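PDB 5D79: berberine bridge enzyme-like 28 from Arabidopsis thaliana, which is an FAD-dependent oxidoreductase of the berberine bridge enzyme-like family, secreted to the cell wall and involved in adaptation to salt stress. Local coordinates for residues Ile65-Phe70 with Ser362-Gly367; Cys112-Ser117 with Phe473-Leu478; Asn312-Met317 with Leu326-Cys331. All blocks are in the same frame, centred on the assembly; numbering follows the deposited sequence.

Contacts 1 and 2 adjoin beside the bound FAD, their centres about 11 Å apart, and their segments alternate along the chain. Lys366 NZ of contact 1 forms salt bridges to Asp475 OD1 (2.7 Å) and Glu114 OE2 (3.1 Å) of contact 2, and the Phe365 ring meets that of Tyr113 edge-to-face, Phe365 CE1 3.5 Å from Tyr113 CD1. Contact 2 touches the cofactor; the side chain of Phe365 is about 4 Å from the bound FAD. Remote contact 3, about 37 Å from contact 1 and about 39 Å from contact 2 (centre to centre), lies by edge strand 331-334 of the seven-stranded sheet whose other edge strand, 363-372, belongs to contact 1.

Contact 1: Ile65-Phe70 with Ser362-Gly367; sequences IQNPRF and SLSFKG
Three hydrogen bonds join the loop 65-70 to strand 363-372, two of them through one side-chain amide. Asn67 holds CG anti to its backbone N (chi1 -159°), and the amide bonds to both the N-H and the carbonyl of Phe365: Phe365 N donates to Asn67 OD1 (3.1 Å), while Asn67 ND2 donates to Phe365 O (3.2 Å), which lies almost in the amide plane. The same carbonyl accepts a second, less straight bond, from Arg69 NH2 to Phe365 O at 3.2 Å, so two donors grip one oxygen. Strand 363-372 is an outermost strand of the seven-stranded antiparallel sheet. Its inner neighbour, strand 425-434, pairs with the backbone of Ser364 and Lys366, and the Asn67 amide acts as a peptide-like partner for Phe365 on the outer side. Stacking adds to this: Phe365 has CG in the crowded position between backbone N and carbonyl carbon (chi1 62°), which folds its ring back beneath the Asn67 amide. The two planes are 17° apart, and Asn67 ND2 sits over the ring centre, 3.2 Å from Phe365 CE1. Gln66 O meets the ring edge at Phe365 CE2. Pro68 CB packs against Ser364 OG at 3.5 Å; the hydroxyl is hydrogen-bonded to Asp438. Phe70 CZ lies over one face of the Arg69 guanidinium. Gln66 OE1 is hydrogen-bonded to Thr361 N, and its side chain touches His111, the residue known to carry FAD covalently though not linked here.

Contact 2: Cys112-Ser117 with Phe473-Leu478; sequences CYEGLS and FKDMDL. With FAD (flavin-adenine dinucleotide), chain E.
One face of the Tyr113 ring receives the backbone and ring of Phe473: Phe473 CA makes a CH-pi contact near the rim, and Phe473 CD1 reaches Tyr113 CZ at 3.2 Å. The two rings run side by side, planes at 28°, but are offset so that little of one ring lies over the other. The edge of Tyr113 meets the flavin, with Tyr113 CE1 3.6 Å from FAD C9, and Phe473 CE1 approaches FAD C10. Glu114 stands in a type I turn from Cys112 to Gly115. It bends at chi2 (-83°), bringing Glu114 OE2 2.9 Å from Met476 N in a hydrogen bond met from above the carboxylate plane; the nearby Lys366 ammonium probably offsets the like charges of Glu114 and Asp475. Lys474 reaches past Cys112 SG and Leu116 so that Lys474 NZ donates to the ribose, FAD O3B, at 2.7 Å. Ser117 OG and Cys112 N both donate to phosphate oxygen FAD O1A, the former at 2.5 Å. A water accepts from both Tyr113 N and Lys474 N, tying the two backbones together. Segment 112-117 lies in the loop between strands 103-107 and 125-129; 473-478, ending in a 3-10 turn, lies between helices 441-458 and 488-500, with Phe473 resting on strand 425-434.

Contact 3: Asn312-Met317 with Leu326-Cys331; sequences NLLALM and LEKEGC
This is apolar helix-to-loop packing at the edge of the seven-stranded antiparallel sheet, where helix 310-320 meets the connection that leads into the outermost strand 331-334. The chain forms a helix-loop-strand unit: it leaves the helix, turns through the loop and a short 3-10 segment at 328-330, and enters the edge strand beside strand 253-260. Leu326 sits at the centre. Its CG, anti to the backbone N (chi1 -177°), faces the helix, and CD2 meets the helix side chains: Leu326 CD2 lies 3.9 Å from Leu313 CD2 and touches Met317 CE and Leu314 CD2 as well. Leu313 and Met317 are one helical turn apart, and each crosses Leu326 at about a right angle. Met317 is bent at both chi2 and chi3 (-91° and -60°), which curls its terminal methyl back so that Met317 CE comes 3.8 Å from Leu326 CB. On the sheet side, Leu313 and Leu326 both rest on Phe256 of strand 253-260, and Leu313 and Met317 reach Leu284 of strand 284-292. Farther out, Leu314 divides its two methyls. One crosses the base of a lysine chain, Leu314 CD1 lying 3.7 Å from Lys328 CG, while the charged end of Lys328 leads away. Its CD2 and the CD2 of Leu313 both meet the thiol at the start of the strand: Cys331 SG is 3.7 Å from Leu313 CD2 and 3.8 Å from Leu314 CD2.

Contact 1: Ile65-Phe70 with Ser362-Gly367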
loop_
_atom_site.group_PDB
_atom_site.type_symbol
_atom_site.label_atom_id
_atom_site.label_comp_id
_atom_site.label_asym_id
_atom_site.label_seq_id
_atom_site.Cartn_x
_atom_site.Cartn_y
_atom_site.Cartn_z
ATOM N N ILE A 65 2.020 -6.964 13.252
ATOM C CA ILE A 65 2.752 -7.627 12.164
ATOM C C ILE A 65 1.740 -8.257 11.217
ATOM O O ILE A 65 1.110 -9.263 11.535
ATOM C CB ILE A 65 3.751 -8.698 12.662
ATOM C CG1 ILE A 65 4.943 -8.032 13.363
ATOM C CG2 ILE A 65 4.253 -9.523 11.493
ATOM C CD1 ILE A 65 6.010 -8.994 13.884
ATOM N N GLN A 66 1.565 -7.627 10.059
ATOM C CA GLN A 66 0.542 -8.030 9.107
ATOM C C GLN A 66 1.132 -8.835 7.947
ATOM O O GLN A 66 0.495 -9.030 6.907
ATOM C CB GLN A 66 -0.209 -6.803 8.601
ATOM C CG GLN A 66 -0.972 -6.062 9.698
ATOM C CD GLN A 66 -2.202 -6.817 10.228
ATOM O OE1 GLN A 66 -2.390 -8.012 9.972
ATOM N NE2 GLN A 66 -3.047 -6.108 10.974
ATOM N N ASN A 67 2.365 -9.289 8.147
ATOM C CA ASN A 67 2.941 -10.389 7.384
ATOM C C ASN A 67 3.668 -11.320 8.376
ATOM O O ASN A 67 4.857 -11.129 8.676
ATOM C CB ASN A 67 3.883 -9.876 6.290
ATOM C CG ASN A 67 4.091 -10.894 5.176
ATOM O OD1 ASN A 67 3.822 -12.091 5.349
ATOM N ND2 ASN A 67 4.574 -10.425 4.029
ATOM N N PRO A 68 2.931 -12.310 8.912
ATOM C CA PRO A 68 3.331 -13.195 10.020
ATOM C C PRO A 68 4.682 -13.904 9.845
ATOM O O PRO A 68 5.355 -14.203 10.849
ATOM C CB PRO A 68 2.191 -14.216 10.068
ATOM C CG PRO A 68 1.013 -13.452 9.589
ATOM C CD PRO A 68 1.535 -12.548 8.506
ATOM N N ARG A 69 5.078 -14.148 8.598
ATOM C CA ARG A 69 6.343 -14.812 8.308
ATOM C C ARG A 69 7.515 -14.012 8.872
ATOM O O ARG A 69 8.613 -14.542 9.064
ATOM C CB ARG A 69 6.508 -15.021 6.798
ATOM C CG ARG A 69 6.568 -13.741 6.003
ATOM C CD ARG A 69 6.612 -14.006 4.494
ATOM N NE ARG A 69 7.942 -14.348 3.984
ATOM C CZ ARG A 69 8.484 -13.826 2.883
ATOM N NH1 ARG A 69 9.696 -14.205 2.497
ATOM N NH2 ARG A 69 7.820 -12.927 2.163
ATOM N N PHE A 70 7.273 -12.734 9.143
ATOM C CA PHE A 70 8.296 -11.872 9.711
ATOM C C PHE A 70 8.089 -11.677 11.201
ATOM O O PHE A 70 8.612 -10.734 11.796
ATOM C CB PHE A 70 8.312 -10.525 9.002
ATOM C CG PHE A 70 8.737 -10.613 7.573
ATOM C CD1 PHE A 70 10.020 -11.030 7.247
ATOM C CD2 PHE A 70 7.864 -10.280 6.558
ATOM C CE1 PHE A 70 10.426 -11.114 5.928
ATOM C CE2 PHE A 70 8.254 -10.353 5.232
ATOM C CZ PHE A 70 9.538 -10.771 4.913
ATOM N N SER A 362 -3.664 -13.796 9.547
ATOM C CA SER A 362 -3.159 -15.136 9.815
ATOM C C SER A 362 -2.479 -15.696 8.578
ATOM O O SER A 362 -1.951 -16.807 8.607
ATOM C CB SER A 362 -4.289 -16.061 10.277
ATOM O OG SER A 362 -5.002 -16.608 9.181
ATOM N N LEU A 363 -2.489 -14.914 7.499
ATOM C CA LEU A 363 -1.922 -15.338 6.222
ATOM C C LEU A 363 -0.642 -14.589 5.887
ATOM O O LEU A 363 -0.652 -13.361 5.728
ATOM C CB LEU A 363 -2.931 -15.145 5.080
ATOM C CG LEU A 363 -4.270 -15.874 5.236
ATOM C CD1 LEU A 363 -5.067 -15.825 3.954
ATOM C CD2 LEU A 363 -4.038 -17.321 5.677
ATOM N N SER A 364 0.458 -15.341 5.795
ATOM C CA SER A 364 1.726 -14.814 5.295
ATOM C C SER A 364 1.641 -14.693 3.786
ATOM O O SER A 364 0.821 -15.355 3.154
ATOM C CB SER A 364 2.901 -15.715 5.683
ATOM O OG SER A 364 3.065 -15.772 7.086
ATOM N N PHE A 365 2.492 -13.863 3.200
ATOM C CA PHE A 365 2.451 -13.691 1.760
ATOM C C PHE A 365 3.800 -13.250 1.181
ATOM O O PHE A 365 4.682 -12.774 1.901
ATOM C CB PHE A 365 1.344 -12.689 1.384
ATOM C CG PHE A 365 1.556 -11.312 1.948
ATOM C CD1 PHE A 365 2.377 -10.396 1.300
ATOM C CD2 PHE A 365 0.938 -10.930 3.133
ATOM C CE1 PHE A 365 2.587 -9.133 1.827
ATOM C CE2 PHE A 365 1.143 -9.657 3.666
ATOM C CZ PHE A 365 1.971 -8.760 3.011
ATOM N N LYS A 366 3.951 -13.455 -0.123
ATOM C CA LYS A 366 5.003 -12.837 -0.904
ATOM C C LYS A 366 4.327 -12.178 -2.097
ATOM O O LYS A 366 3.559 -12.826 -2.805
ATOM C CB LYS A 366 6.034 -13.860 -1.361
ATOM C CG LYS A 366 7.033 -13.292 -2.335
ATOM C CD LYS A 366 7.757 -12.101 -1.735
ATOM C CE LYS A 366 8.661 -11.464 -2.767
ATOM N NZ LYS A 366 9.503 -10.351 -2.232
ATOM N N GLY A 367 4.587 -10.889 -2.303
ATOM C CA GLY A 367 4.008 -10.167 -3.420
ATOM C C GLY A 367 5.043 -9.466 -4.282
ATOM O O GLY A 367 6.069 -8.987 -3.790
#

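Contact 2: Cys112-Ser117 with Phe473-Leu478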
loop_
_atom_site.group_PDB
_atom_site.type_symbol
_atom_site.label_atom_id
_atom_site.label_comp_id
_atom_site.label_asym_id
_atom_site.label_seq_id
_atom_site.Cartn_x
_atom_site.Cartn_y
_atom_site.Cartn_z
ATOM N N CYS A 112 3.811 -3.507 5.770
ATOM C CA CYS A 112 4.982 -3.505 4.887
ATOM C C CYS A 112 5.278 -4.902 4.370
ATOM O O CYS A 112 5.497 -5.834 5.142
ATOM C CB CYS A 112 6.229 -2.949 5.590
ATOM S SG CYS A 112 7.632 -2.555 4.475
ATOM N N TYR A 113 5.297 -5.022 3.049
ATOM C CA TYR A 113 5.437 -6.304 2.366
ATOM C C TYR A 113 6.692 -7.093 2.768
ATOM O O TYR A 113 6.714 -8.323 2.683
ATOM C CB TYR A 113 5.404 -6.062 0.853
ATOM C CG TYR A 113 4.021 -6.219 0.267
ATOM C CD1 TYR A 113 2.897 -5.784 0.963
ATOM C CD2 TYR A 113 3.838 -6.816 -0.975
ATOM C CE1 TYR A 113 1.620 -5.944 0.434
ATOM C CE2 TYR A 113 2.568 -6.976 -1.520
ATOM C CZ TYR A 113 1.460 -6.543 -0.808
ATOM O OH TYR A 113 0.210 -6.707 -1.345
ATOM N N GLU A 114 7.719 -6.385 3.225
ATOM C CA GLU A 114 8.953 -7.026 3.673
ATOM C C GLU A 114 9.212 -6.796 5.164
ATOM O O GLU A 114 10.308 -7.067 5.660
ATOM C CB GLU A 114 10.154 -6.517 2.852
ATOM C CG GLU A 114 10.110 -6.842 1.348
ATOM C CD GLU A 114 10.604 -8.257 1.003
ATOM O OE1 GLU A 114 10.749 -9.104 1.919
ATOM O OE2 GLU A 114 10.850 -8.516 -0.198
ATOM N N GLY A 115 8.217 -6.275 5.871
ATOM C CA GLY A 115 8.343 -6.046 7.302
ATOM C C GLY A 115 9.350 -4.994 7.740
ATOM O O GLY A 115 9.823 -5.037 8.872
ATOM N N LEU A 116 9.656 -4.032 6.871
ATOM C CA LEU A 116 10.743 -3.078 7.125
ATOM C C LEU A 116 10.389 -1.968 8.100
ATOM O O LEU A 116 11.226 -1.108 8.379
ATOM C CB LEU A 116 11.214 -2.441 5.820
ATOM C CG LEU A 116 11.908 -3.361 4.827
ATOM C CD1 LEU A 116 12.570 -2.533 3.749
ATOM C CD2 LEU A 116 12.912 -4.259 5.537
ATOM N N SER A 117 9.156 -1.984 8.607
ATOM C CA SER A 117 8.712 -1.027 9.624
ATOM C C SER A 117 8.999 -1.522 11.050
ATOM O O SER A 117 8.993 -0.746 12.013
ATOM C CB SER A 117 7.217 -0.744 9.462
ATOM O OG SER A 117 6.478 -1.950 9.417
ATOM N N PHE A 473 4.215 -1.979 -2.598
ATOM C CA PHE A 473 4.493 -3.418 -2.597
ATOM C C PHE A 473 6.016 -3.628 -2.524
ATOM O O PHE A 473 6.631 -4.041 -3.503
ATOM C CB PHE A 473 3.914 -4.115 -3.847
ATOM C CG PHE A 473 2.400 -4.034 -3.973
ATOM C CD1 PHE A 473 1.581 -4.032 -2.849
ATOM C CD2 PHE A 473 1.798 -3.960 -5.228
ATOM C CE1 PHE A 473 0.184 -3.958 -2.972
ATOM C CE2 PHE A 473 0.409 -3.877 -5.360
ATOM C CZ PHE A 473 -0.397 -3.879 -4.231
ATOM N N LYS A 474 6.625 -3.322 -1.378
ATOM C CA LYS A 474 8.084 -3.410 -1.239
ATOM C C LYS A 474 8.628 -4.809 -1.569
ATOM O O LYS A 474 8.096 -5.823 -1.108
ATOM C CB LYS A 474 8.527 -3.008 0.177
ATOM C CG LYS A 474 9.102 -1.599 0.295
ATOM C CD LYS A 474 9.806 -1.423 1.629
ATOM C CE LYS A 474 9.675 0.004 2.166
ATOM N NZ LYS A 474 10.089 0.084 3.604
ATOM N N ASP A 475 9.689 -4.846 -2.375
ATOM C CA ASP A 475 10.266 -6.099 -2.840
ATOM C C ASP A 475 11.806 -6.037 -2.824
ATOM O O ASP A 475 12.442 -5.428 -3.686
ATOM C CB ASP A 475 9.726 -6.421 -4.242
ATOM C CG ASP A 475 10.141 -7.801 -4.740
ATOM O OD1 ASP A 475 10.651 -8.633 -3.942
ATOM O OD2 ASP A 475 9.946 -8.043 -5.952
ATOM N N MET A 476 12.396 -6.672 -1.819
ATOM C CA MET A 476 13.849 -6.734 -1.680
ATOM C C MET A 476 14.517 -7.431 -2.851
ATOM O O MET A 476 15.715 -7.259 -3.080
ATOM C CB MET A 476 14.217 -7.459 -0.389
ATOM C CG MET A 476 13.624 -6.823 0.826
ATOM S SD MET A 476 14.490 -5.297 1.122
ATOM C CE MET A 476 15.657 -5.902 2.344
ATOM N N ASP A 477 13.734 -8.231 -3.572
ATOM C CA ASP A 477 14.230 -8.982 -4.721
ATOM C C ASP A 477 14.574 -8.076 -5.901
ATOM O O ASP A 477 15.283 -8.502 -6.813
ATOM C CB ASP A 477 13.212 -10.042 -5.158
ATOM C CG ASP A 477 13.119 -11.205 -4.178
ATOM O OD1 ASP A 477 13.985 -11.303 -3.272
ATOM O OD2 ASP A 477 12.187 -12.028 -4.326
ATOM N N LEU A 478 14.086 -6.835 -5.877
ATOM C CA LEU A 478 14.503 -5.833 -6.867
ATOM C C LEU A 478 15.878 -5.228 -6.519
ATOM O O LEU A 478 16.504 -4.551 -7.345
ATOM C CB LEU A 478 13.456 -4.718 -6.991
ATOM C CG LEU A 478 11.982 -5.130 -7.008
ATOM C CD1 LEU A 478 11.089 -3.897 -7.083
ATOM C CD2 LEU A 478 11.693 -6.090 -8.150
HETATM P PA FAD E . 3.816 -0.076 7.821
HETATM O O1A FAD E . 4.601 -1.364 7.841
HETATM O O2A FAD E . 3.462 0.418 9.204
HETATM O O5B FAD E . 4.628 1.037 6.976
HETATM C C5B FAD E . 5.208 0.728 5.716
HETATM C C4B FAD E . 6.363 1.669 5.350
HETATM O O4B FAD E . 5.963 3.009 5.571
HETATM C C3B FAD E . 7.587 1.407 6.215
HETATM O O3B FAD E . 8.780 1.589 5.481
HETATM C C2B FAD E . 7.455 2.446 7.313
HETATM O O2B FAD E . 8.706 2.819 7.863
HETATM C C1B FAD E . 6.726 3.590 6.615
HETATM N N9A FAD E . 5.862 4.399 7.502
HETATM C C8A FAD E . 4.712 4.029 8.162
HETATM N N7A FAD E . 4.244 5.106 8.845
HETATM C C5A FAD E . 5.072 6.156 8.631
HETATM C C6A FAD E . 5.080 7.478 9.074
HETATM N N6A FAD E . 4.017 8.003 9.673
HETATM N N1A FAD E . 6.089 8.330 8.667
HETATM C C2A FAD E . 7.078 7.877 7.822
HETATM N N3A FAD E . 7.067 6.565 7.391
HETATM C C4A FAD E . 6.086 5.719 7.785
HETATM N N1 FAD E . -1.639 -0.964 -1.180
HETATM C C2 FAD E . -2.393 -0.401 -2.196
HETATM O O2 FAD E . -2.194 0.767 -2.550
HETATM N N3 FAD E . -3.391 -1.155 -2.801
HETATM C C4 FAD E . -3.643 -2.460 -2.412
HETATM O O4 FAD E . -4.609 -3.057 -2.891
HETATM C C4X FAD E . -2.896 -3.016 -1.373
HETATM N N5 FAD E . -3.204 -4.268 -0.862
HETATM C C5X FAD E . -2.660 -4.662 0.352
HETATM C C6 FAD E . -3.128 -5.791 1.021
HETATM C C7 FAD E . -2.566 -6.180 2.239
HETATM C C7M FAD E . -3.069 -7.404 2.944
HETATM C C8 FAD E . -1.557 -5.409 2.821
HETATM C C8M FAD E . -0.918 -5.817 4.116
HETATM C C9 FAD E . -1.088 -4.284 2.152
HETATM C C9A FAD E . -1.599 -3.936 0.898
HETATM N N10 FAD E . -1.112 -2.836 0.210
HETATM C C10 FAD E . -1.913 -2.242 -0.744
HETATM C "C1'" FAD E . 0.226 -2.256 0.554
HETATM C "C2'" FAD E . 0.164 -1.168 1.609
HETATM O "O2'" FAD E . -0.514 -0.049 1.080
HETATM C "C3'" FAD E . 1.597 -0.820 1.995
HETATM O "O3'" FAD E . 2.172 -1.943 2.628
HETATM C "C4'" FAD E . 1.663 0.328 2.972
HETATM O "O4'" FAD E . 2.921 0.946 2.895
HETATM C "C5'" FAD E . 1.529 -0.206 4.381
HETATM O "O5'" FAD E . 1.247 0.869 5.247
HETATM P P FAD E . 1.155 0.549 6.815
HETATM O O1P FAD E . 1.142 1.834 7.600
HETATM O O2P FAD E . -0.058 -0.292 7.125
HETATM O O3P FAD E . 2.479 -0.361 6.969
HETATM O O HOH W 1 5.190 -2.651 1.175
#

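Contact 3: Asn312-Met317 with Leu326-Cys331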
loop_
_atom_site.group_PDB
_atom_site.type_symbol
_atom_site.label_atom_id
_atom_site.label_comp_id
_atom_site.label_asym_id
_atom_site.label_seq_id
_atom_site.Cartn_x
_atom_site.Cartn_y
_atom_site.Cartn_z
ATOM N N ASN A 312 -27.464 2.972 -15.652
ATOM C CA ASN A 312 -26.388 3.644 -16.364
ATOM C C ASN A 312 -25.160 2.766 -16.488
ATOM O O ASN A 312 -24.464 2.803 -17.502
ATOM C CB ASN A 312 -26.014 4.954 -15.673
ATOM C CG ASN A 312 -27.120 5.983 -15.749
ATOM O OD1 ASN A 312 -28.068 5.829 -16.511
ATOM N ND2 ASN A 312 -27.001 7.041 -14.965
ATOM N N LEU A 313 -24.885 1.986 -15.450
ATOM C CA LEU A 313 -23.803 1.011 -15.509
ATOM C C LEU A 313 -24.071 0.008 -16.627
ATOM O O LEU A 313 -23.182 -0.306 -17.420
ATOM C CB LEU A 313 -23.646 0.280 -14.170
ATOM C CG LEU A 313 -22.824 -1.014 -14.246
ATOM C CD1 LEU A 313 -21.374 -0.700 -14.581
ATOM C CD2 LEU A 313 -22.928 -1.858 -12.978
ATOM N N LEU A 314 -25.309 -0.477 -16.688
ATOM C CA LEU A 314 -25.695 -1.554 -17.599
ATOM C C LEU A 314 -25.633 -1.122 -19.058
ATOM O O LEU A 314 -25.186 -1.882 -19.917
ATOM C CB LEU A 314 -27.109 -2.059 -17.260
ATOM C CG LEU A 314 -27.231 -2.775 -15.911
ATOM C CD1 LEU A 314 -28.675 -3.144 -15.598
ATOM C CD2 LEU A 314 -26.324 -3.996 -15.886
ATOM N N ALA A 315 -26.095 0.095 -19.327
ATOM C CA ALA A 315 -26.086 0.646 -20.671
ATOM C C ALA A 315 -24.659 0.921 -21.101
ATOM O O ALA A 315 -24.310 0.768 -22.273
ATOM C CB ALA A 315 -26.909 1.913 -20.726
ATOM N N LEU A 316 -23.835 1.326 -20.141
ATOM C CA LEU A 316 -22.436 1.607 -20.420
ATOM C C LEU A 316 -21.683 0.308 -20.708
ATOM O O LEU A 316 -20.786 0.274 -21.551
ATOM C CB LEU A 316 -21.798 2.362 -19.255
ATOM C CG LEU A 316 -20.342 2.810 -19.406
ATOM C CD1 LEU A 316 -20.156 3.737 -20.587
ATOM C CD2 LEU A 316 -19.866 3.485 -18.134
ATOM N N MET A 317 -22.067 -0.772 -20.042
ATOM C CA MET A 317 -21.304 -2.009 -20.154
ATOM C C MET A 317 -21.668 -2.846 -21.377
ATOM O O MET A 317 -20.877 -3.680 -21.807
ATOM C CB MET A 317 -21.468 -2.851 -18.887
ATOM C CG MET A 317 -20.574 -2.411 -17.726
ATOM S SD MET A 317 -18.967 -3.229 -17.668
ATOM C CE MET A 317 -19.481 -4.930 -17.519
ATOM N N LEU A 326 -22.650 -8.831 -18.332
ATOM C CA LEU A 326 -23.226 -8.285 -17.102
ATOM C C LEU A 326 -24.717 -8.024 -17.233
ATOM O O LEU A 326 -25.167 -7.407 -18.203
ATOM C CB LEU A 326 -22.538 -6.988 -16.701
ATOM C CG LEU A 326 -23.056 -6.405 -15.392
ATOM C CD1 LEU A 326 -22.709 -7.354 -14.280
ATOM C CD2 LEU A 326 -22.456 -5.037 -15.119
ATOM N N GLU A 327 -25.478 -8.499 -16.251
ATOM C CA GLU A 327 -26.912 -8.230 -16.184
ATOM C C GLU A 327 -27.265 -7.708 -14.805
ATOM O O GLU A 327 -26.429 -7.739 -13.911
ATOM C CB GLU A 327 -27.712 -9.487 -16.520
ATOM C CG GLU A 327 -27.628 -9.857 -17.995
ATOM C CD GLU A 327 -28.449 -11.076 -18.348
ATOM O OE1 GLU A 327 -27.879 -11.999 -18.967
ATOM O OE2 GLU A 327 -29.657 -11.111 -18.019
ATOM N N LYS A 328 -28.496 -7.227 -14.632
ATOM C CA LYS A 328 -28.904 -6.589 -13.376
ATOM C C LYS A 328 -28.655 -7.448 -12.141
ATOM O O LYS A 328 -28.376 -6.946 -11.053
ATOM C CB LYS A 328 -30.372 -6.216 -13.435
ATOM C CG LYS A 328 -30.652 -4.825 -12.925
ATOM C CD LYS A 328 -30.846 -4.788 -11.424
ATOM C CE LYS A 328 -31.334 -3.408 -10.972
ATOM N NZ LYS A 328 -32.044 -3.453 -9.667
ATOM N N GLU A 329 -28.754 -8.755 -12.333
ATOM C CA GLU A 329 -28.662 -9.701 -11.242
ATOM C C GLU A 329 -27.257 -9.733 -10.692
ATOM O O GLU A 329 -27.039 -10.110 -9.541
ATOM C CB GLU A 329 -29.099 -11.084 -11.718
ATOM C CG GLU A 329 -30.596 -11.188 -11.932
ATOM C CD GLU A 329 -31.115 -10.481 -13.185
ATOM O OE1 GLU A 329 -30.432 -10.489 -14.227
ATOM O OE2 GLU A 329 -32.236 -9.931 -13.129
ATOM N N GLY A 330 -26.304 -9.329 -11.524
ATOM C CA GLY A 330 -24.911 -9.296 -11.129
ATOM C C GLY A 330 -24.577 -8.004 -10.418
ATOM O O GLY A 330 -23.470 -7.839 -9.921
ATOM N N CYS A 331 -25.554 -7.102 -10.354
ATOM C CA CYS A 331 -25.348 -5.764 -9.815
ATOM C C CYS A 331 -26.022 -5.507 -8.476
ATOM O O CYS A 331 -27.046 -6.089 -8.163
ATOM C CB CYS A 331 -25.850 -4.734 -10.802
ATOM S SG CYS A 331 -25.100 -4.844 -12.402
#